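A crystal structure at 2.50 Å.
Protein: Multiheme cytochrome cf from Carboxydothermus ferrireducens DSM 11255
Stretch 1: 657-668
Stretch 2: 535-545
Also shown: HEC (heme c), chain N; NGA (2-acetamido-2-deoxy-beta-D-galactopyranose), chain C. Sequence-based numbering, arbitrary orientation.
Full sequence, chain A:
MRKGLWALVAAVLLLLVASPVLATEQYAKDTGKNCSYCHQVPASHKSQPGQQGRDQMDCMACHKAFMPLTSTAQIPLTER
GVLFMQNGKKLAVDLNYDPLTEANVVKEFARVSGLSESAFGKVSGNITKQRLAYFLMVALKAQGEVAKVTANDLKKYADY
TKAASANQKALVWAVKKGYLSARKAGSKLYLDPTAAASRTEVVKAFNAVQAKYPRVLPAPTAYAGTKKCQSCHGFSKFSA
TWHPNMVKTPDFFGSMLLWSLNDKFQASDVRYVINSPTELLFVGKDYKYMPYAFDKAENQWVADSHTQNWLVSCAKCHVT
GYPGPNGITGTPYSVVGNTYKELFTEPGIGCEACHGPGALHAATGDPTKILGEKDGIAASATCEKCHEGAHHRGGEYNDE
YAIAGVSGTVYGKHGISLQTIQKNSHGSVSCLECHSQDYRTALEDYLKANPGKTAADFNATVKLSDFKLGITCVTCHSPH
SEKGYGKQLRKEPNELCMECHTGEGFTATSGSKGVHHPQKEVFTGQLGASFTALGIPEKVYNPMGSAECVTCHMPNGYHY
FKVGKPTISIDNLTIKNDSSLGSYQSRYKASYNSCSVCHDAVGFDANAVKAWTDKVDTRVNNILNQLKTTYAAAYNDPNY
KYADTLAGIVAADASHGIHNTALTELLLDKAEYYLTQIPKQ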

# COMPACT_ATOMS: atom_id res chain seq x y z
N GLY A 657 26.75 -19.98 18.98
CA GLY A 657 27.91 -19.83 18.12
C GLY A 657 27.68 -20.15 16.65
O GLY A 657 28.64 -20.09 15.87
N ILE A 658 26.45 -20.47 16.25
CA ILE A 658 26.18 -20.76 14.84
C ILE A 658 26.37 -19.51 13.99
O ILE A 658 26.83 -19.59 12.84
CB ILE A 658 24.78 -21.36 14.69
CG1 ILE A 658 24.70 -22.72 15.37
CG2 ILE A 658 24.41 -21.49 13.22
CD1 ILE A 658 25.53 -23.79 14.69
N HIS A 659 26.02 -18.33 14.51
CA HIS A 659 26.18 -17.09 13.76
C HIS A 659 27.62 -16.85 13.30
O HIS A 659 27.82 -16.02 12.41
CB HIS A 659 25.69 -15.90 14.60
CG HIS A 659 24.20 -15.84 14.75
ND1 HIS A 659 23.57 -14.98 15.61
CD2 HIS A 659 23.22 -16.56 14.15
CE1 HIS A 659 22.26 -15.15 15.53
NE2 HIS A 659 22.02 -16.10 14.65
N ASN A 660 28.60 -17.52 13.90
CA ASN A 660 29.99 -17.43 13.48
C ASN A 660 30.82 -18.45 14.26
O ASN A 660 31.33 -18.14 15.34
CB ASN A 660 30.56 -16.02 13.69
CG ASN A 660 31.84 -15.78 12.90
OD1 ASN A 660 32.55 -16.72 12.55
ND2 ASN A 660 32.12 -14.52 12.60
N THR A 661 30.95 -19.66 13.71
CA THR A 661 31.60 -20.74 14.45
C THR A 661 33.05 -20.39 14.78
O THR A 661 33.55 -20.73 15.86
CB THR A 661 31.54 -22.05 13.66
OG1 THR A 661 32.04 -21.83 12.34
CG2 THR A 661 30.11 -22.56 13.60
N ALA A 662 33.73 -19.69 13.87
CA ALA A 662 35.15 -19.39 14.06
C ALA A 662 35.36 -18.25 15.05
O ALA A 662 36.27 -18.32 15.89
CB ALA A 662 35.80 -19.06 12.72
N LEU A 663 34.54 -17.21 14.98
CA LEU A 663 34.60 -16.18 16.01
C LEU A 663 34.22 -16.74 17.37
O LEU A 663 34.72 -16.27 18.40
CB LEU A 663 33.69 -15.00 15.65
CG LEU A 663 33.73 -13.81 16.62
CD1 LEU A 663 35.15 -13.30 16.74
CD2 LEU A 663 32.78 -12.71 16.18
N THR A 664 33.38 -17.77 17.40
CA THR A 664 32.91 -18.32 18.67
C THR A 664 34.02 -19.07 19.40
O THR A 664 34.20 -18.89 20.61
CB THR A 664 31.71 -19.24 18.42
OG1 THR A 664 30.55 -18.45 18.14
CG2 THR A 664 31.45 -20.13 19.63
N GLU A 665 34.78 -19.90 18.69
CA GLU A 665 35.85 -20.64 19.34
C GLU A 665 37.02 -19.73 19.69
O GLU A 665 37.63 -19.87 20.76
CB GLU A 665 36.29 -21.81 18.47
CG GLU A 665 35.25 -22.91 18.39
CD GLU A 665 35.77 -24.18 17.74
OE1 GLU A 665 36.36 -24.09 16.64
OE2 GLU A 665 35.60 -25.27 18.32
N LEU A 666 37.31 -18.75 18.83
CA LEU A 666 38.32 -17.75 19.17
C LEU A 666 37.88 -16.88 20.33
O LEU A 666 38.73 -16.26 20.98
CB LEU A 666 38.63 -16.88 17.94
CG LEU A 666 39.87 -15.98 17.97
CD1 LEU A 666 41.10 -16.69 17.39
CD2 LEU A 666 39.60 -14.67 17.25
N LEU A 667 36.58 -16.80 20.59
CA LEU A 667 36.10 -16.05 21.75
C LEU A 667 36.16 -16.89 23.02
O LEU A 667 36.51 -16.38 24.09
CB LEU A 667 34.68 -15.54 21.51
CG LEU A 667 34.51 -14.25 20.71
CD1 LEU A 667 33.11 -13.68 20.88
CD2 LEU A 667 35.56 -13.22 21.10
N LEU A 668 35.81 -18.17 22.92
CA LEU A 668 35.82 -19.03 24.11
C LEU A 668 37.24 -19.36 24.55
O LEU A 668 37.51 -19.44 25.76
CB LEU A 668 35.03 -20.30 23.83
CG LEU A 668 33.53 -20.10 23.62
CD1 LEU A 668 32.82 -21.44 23.49
CD2 LEU A 668 32.95 -19.28 24.76
FE HEC N . 20.32 -16.33 13.77
CHA HEC N . 19.37 -17.34 16.89
CHB HEC N . 19.30 -13.08 14.55
CHC HEC N . 21.62 -15.20 10.86
CHD HEC N . 20.95 -19.60 12.81
NA HEC N . 19.49 -15.38 15.39
C1A HEC N . 19.17 -16.00 16.58
C2A HEC N . 18.59 -15.01 17.46
C3A HEC N . 18.56 -13.84 16.82
C4A HEC N . 19.13 -14.05 15.51
CMA HEC N . 18.01 -12.52 17.38
CAA HEC N . 18.08 -15.27 18.89
CBA HEC N . 16.72 -15.92 18.73
CGA HEC N . 16.36 -16.63 20.00
O1A HEC N . 16.00 -17.83 19.93
O2A HEC N . 16.43 -15.99 21.08
NB HEC N . 20.41 -14.48 12.86
C1B HEC N . 20.02 -13.26 13.40
C2B HEC N . 20.51 -12.21 12.53
C3B HEC N . 21.15 -12.79 11.50
C4B HEC N . 21.10 -14.23 11.69
CMB HEC N . 20.26 -10.70 12.78
CAB HEC N . 21.84 -12.09 10.30
CBB HEC N . 23.01 -11.20 10.77
NC HEC N . 21.10 -17.24 12.14
C1C HEC N . 21.59 -16.57 11.04
C2C HEC N . 22.10 -17.54 10.10
C3C HEC N . 21.96 -18.77 10.64
C4C HEC N . 21.31 -18.60 11.93
CMC HEC N . 22.79 -17.19 8.76
CAC HEC N . 22.36 -20.13 10.02
CBC HEC N . 23.88 -20.24 9.82
ND HEC N . 20.18 -18.19 14.70
C1D HEC N . 20.51 -19.41 14.10
C2D HEC N . 20.30 -20.46 15.07
C3D HEC N . 19.80 -19.76 16.35
C4D HEC N . 19.77 -18.35 16.03
CMD HEC N . 20.53 -21.97 14.86
CAD HEC N . 19.44 -20.46 17.68
CBD HEC N . 17.96 -20.19 17.97
CGD HEC N . 17.24 -21.49 18.26
O1D HEC N . 16.16 -21.71 17.65
O2D HEC N . 17.75 -22.30 19.08
C1 NGA C . 39.62 -9.04 4.22
C2 NGA C . 39.92 -8.14 3.02
C3 NGA C . 41.33 -7.52 3.02
C4 NGA C . 41.75 -7.10 4.42
C5 NGA C . 41.45 -8.21 5.43
C6 NGA C . 41.88 -7.83 6.83
C7 NGA C . 38.56 -9.09 1.25
C8 NGA C . 38.54 -9.33 -0.23
N2 NGA C . 39.75 -8.92 1.81
O3 NGA C . 41.41 -6.40 2.14
O4 NGA C . 41.05 -5.94 4.80
O5 NGA C . 40.07 -8.46 5.43
O6 NGA C . 41.08 -8.53 7.76
O7 NGA C . 37.51 -9.06 1.89
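Stretch 2 (535-545) GIPEKVYNPMG

Stretch 1 begins as a loop and becomes a helix at Thr661, which runs through Leu668 and beyond. Stretch 2 has no regular helix or strand; it is an irregular segment, largely extended but bent at Glu538, that closes in a type I beta turn from Asn542 to Gly545, held by the bond from Gly545 N to Asn542 O at 2.8 Å. The two stretches run in opposite senses: the CA atoms of Asn660 and Asn542 lie 5.1 Å apart, those of Leu663 and Val540 6.0 Å, and those of Leu666 and Ile536 7.3 Å. Stretch 2 thus meets the start of the helix with its turn and diverges slightly toward its earlier residues, and together the two bury 594 Å².

Asn660 occupies the N-cap position, where the first amide groups of a helix lack partners within the helix. Its OD1 accepts from Leu663 N at 3.2 Å, while its ND2 donates a weak hydrogen bond to Val540 O at 3.3 Å. A carboxamide suits this place because it carries an acceptor for the helix and a donor for the neighbouring stretch. The backbone oxygen of Asn660 is also used, accepting from Thr664 N and from Thr664 OG1, each at 2.9 Å.

Asn542 plays a comparable part in the turn. Its OD1 accepts from Met544 N at 2.8 Å, and its ND2 lies 2.5 Å from His659 O. One water ties the turn to the helix start, donating to Asn542 OD1 at 2.9 Å and to Ile658 O at 2.7 Å and accepting from Thr661 N at 2.9 Å; it thereby satisfies another amide at the helix start. Pro543, whose fixed phi of -59° fits the second position of a type I turn, sets its ring against the first helical residues, with CG 3.4 Å from Thr661 OG1 and 3.8 Å from Ala662 CB. The small methyl of Ala662 points toward stretch 2 and also meets Val540: Ala662 CB lies 4.2 Å from Val540 CG1.

Farther along, the contact is apolar. Branched aliphatic side chains suit this place, since their methyl groups fill the space between helix and loop and need no polar partner. Val540 points toward the helix and places CG2 3.8 Å from Leu663 CD1 and 4.1 Å from Leu666 CD2. Leu666, a helical turn beyond Ala662, also points toward stretch 2; its CD2 packs 3.5 Å from Ile536 CG2 and 3.6 Å from Pro537 CD. The end of Leu667 comes nearer than its CA-to-CB direction suggests, bringing CD2 to 3.9 Å from Ile536 CD1. Tyr541 and Lys539 point away, and Tyr541 OH is bonded covalently to C1 of the NGA sugar at 1.4 Å.

Near the heme, the long, flexible side chain of Met544 reaches across so that its CE lies 3.6 Å from Thr661 CG2, while its SD is 4.0 Å from CBC of heme c. Ile658 CG2 approaches the same CBC at 3.7 Å. His659 points away from stretch 2 and binds the heme iron, NE2 to FE 1.9 Å, as befits a multiheme cytochrome.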

# COMPACT_ATOMS: atom_id res chain seq x y z
N GLY A 535 43.68 -9.53 21.10
CA GLY A 535 44.22 -10.45 20.12
C GLY A 535 43.20 -11.10 19.22
O GLY A 535 43.52 -12.12 18.59
N ILE A 536 41.99 -10.57 19.13
CA ILE A 536 40.98 -11.07 18.21
C ILE A 536 40.90 -10.10 17.03
O ILE A 536 40.68 -8.90 17.25
CB ILE A 536 39.62 -11.26 18.90
CG1 ILE A 536 39.15 -9.99 19.60
CG2 ILE A 536 39.69 -12.40 19.91
CD1 ILE A 536 37.97 -10.22 20.52
N PRO A 537 41.10 -10.56 15.80
CA PRO A 537 41.37 -9.63 14.70
C PRO A 537 40.18 -8.73 14.39
O PRO A 537 39.05 -8.98 14.81
CB PRO A 537 41.67 -10.56 13.52
CG PRO A 537 41.98 -11.89 14.13
CD PRO A 537 41.11 -11.95 15.35
N GLU A 538 40.48 -7.67 13.64
CA GLU A 538 39.44 -6.71 13.24
C GLU A 538 38.29 -7.39 12.52
O GLU A 538 37.14 -6.92 12.59
CB GLU A 538 40.05 -5.63 12.34
N LYS A 539 38.56 -8.50 11.83
CA LYS A 539 37.54 -9.17 11.04
C LYS A 539 37.82 -10.66 11.07
O LYS A 539 38.88 -11.11 10.61
CB LYS A 539 37.54 -8.64 9.60
CG LYS A 539 36.16 -8.51 8.96
CD LYS A 539 35.69 -9.84 8.40
CE LYS A 539 34.29 -9.73 7.82
NZ LYS A 539 34.23 -8.77 6.68
N VAL A 540 36.90 -11.43 11.63
CA VAL A 540 36.98 -12.89 11.65
C VAL A 540 35.93 -13.39 10.66
O VAL A 540 34.73 -13.36 10.95
CB VAL A 540 36.78 -13.47 13.05
CG1 VAL A 540 36.91 -14.99 13.03
CG2 VAL A 540 37.76 -12.86 14.04
N TYR A 541 36.39 -13.84 9.50
CA TYR A 541 35.47 -14.23 8.44
C TYR A 541 34.64 -15.44 8.86
O TYR A 541 35.17 -16.41 9.41
CB TYR A 541 36.24 -14.51 7.14
CG TYR A 541 36.90 -13.29 6.52
CD1 TYR A 541 36.17 -12.40 5.73
CD2 TYR A 541 38.26 -13.03 6.70
CE1 TYR A 541 36.78 -11.29 5.15
CE2 TYR A 541 38.87 -11.92 6.13
CZ TYR A 541 38.13 -11.05 5.36
OH TYR A 541 38.73 -9.94 4.79
N ASN A 542 33.34 -15.36 8.60
CA ASN A 542 32.37 -16.34 9.08
C ASN A 542 32.34 -17.55 8.15
O ASN A 542 32.02 -17.40 6.96
CB ASN A 542 30.99 -15.68 9.15
CG ASN A 542 29.90 -16.60 9.69
OD1 ASN A 542 30.02 -17.83 9.70
ND2 ASN A 542 28.81 -15.99 10.13
N PRO A 543 32.65 -18.76 8.63
CA PRO A 543 32.64 -19.94 7.74
C PRO A 543 31.30 -20.20 7.09
O PRO A 543 31.26 -20.81 6.01
CB PRO A 543 33.05 -21.09 8.68
CG PRO A 543 33.78 -20.42 9.79
CD PRO A 543 33.09 -19.10 10.00
N MET A 544 30.19 -19.78 7.70
CA MET A 544 28.88 -19.87 7.09
C MET A 544 28.39 -18.52 6.60
O MET A 544 27.18 -18.30 6.48
CB MET A 544 27.87 -20.50 8.07
CG MET A 544 28.03 -22.01 8.19
SD MET A 544 26.90 -22.79 9.35
CE MET A 544 27.92 -22.86 10.82
N GLY A 545 29.31 -17.61 6.29
CA GLY A 545 28.99 -16.25 5.89
C GLY A 545 28.35 -16.11 4.52
O GLY A 545 27.85 -15.03 4.20
O HOH W 1 29.12 -19.92 11.50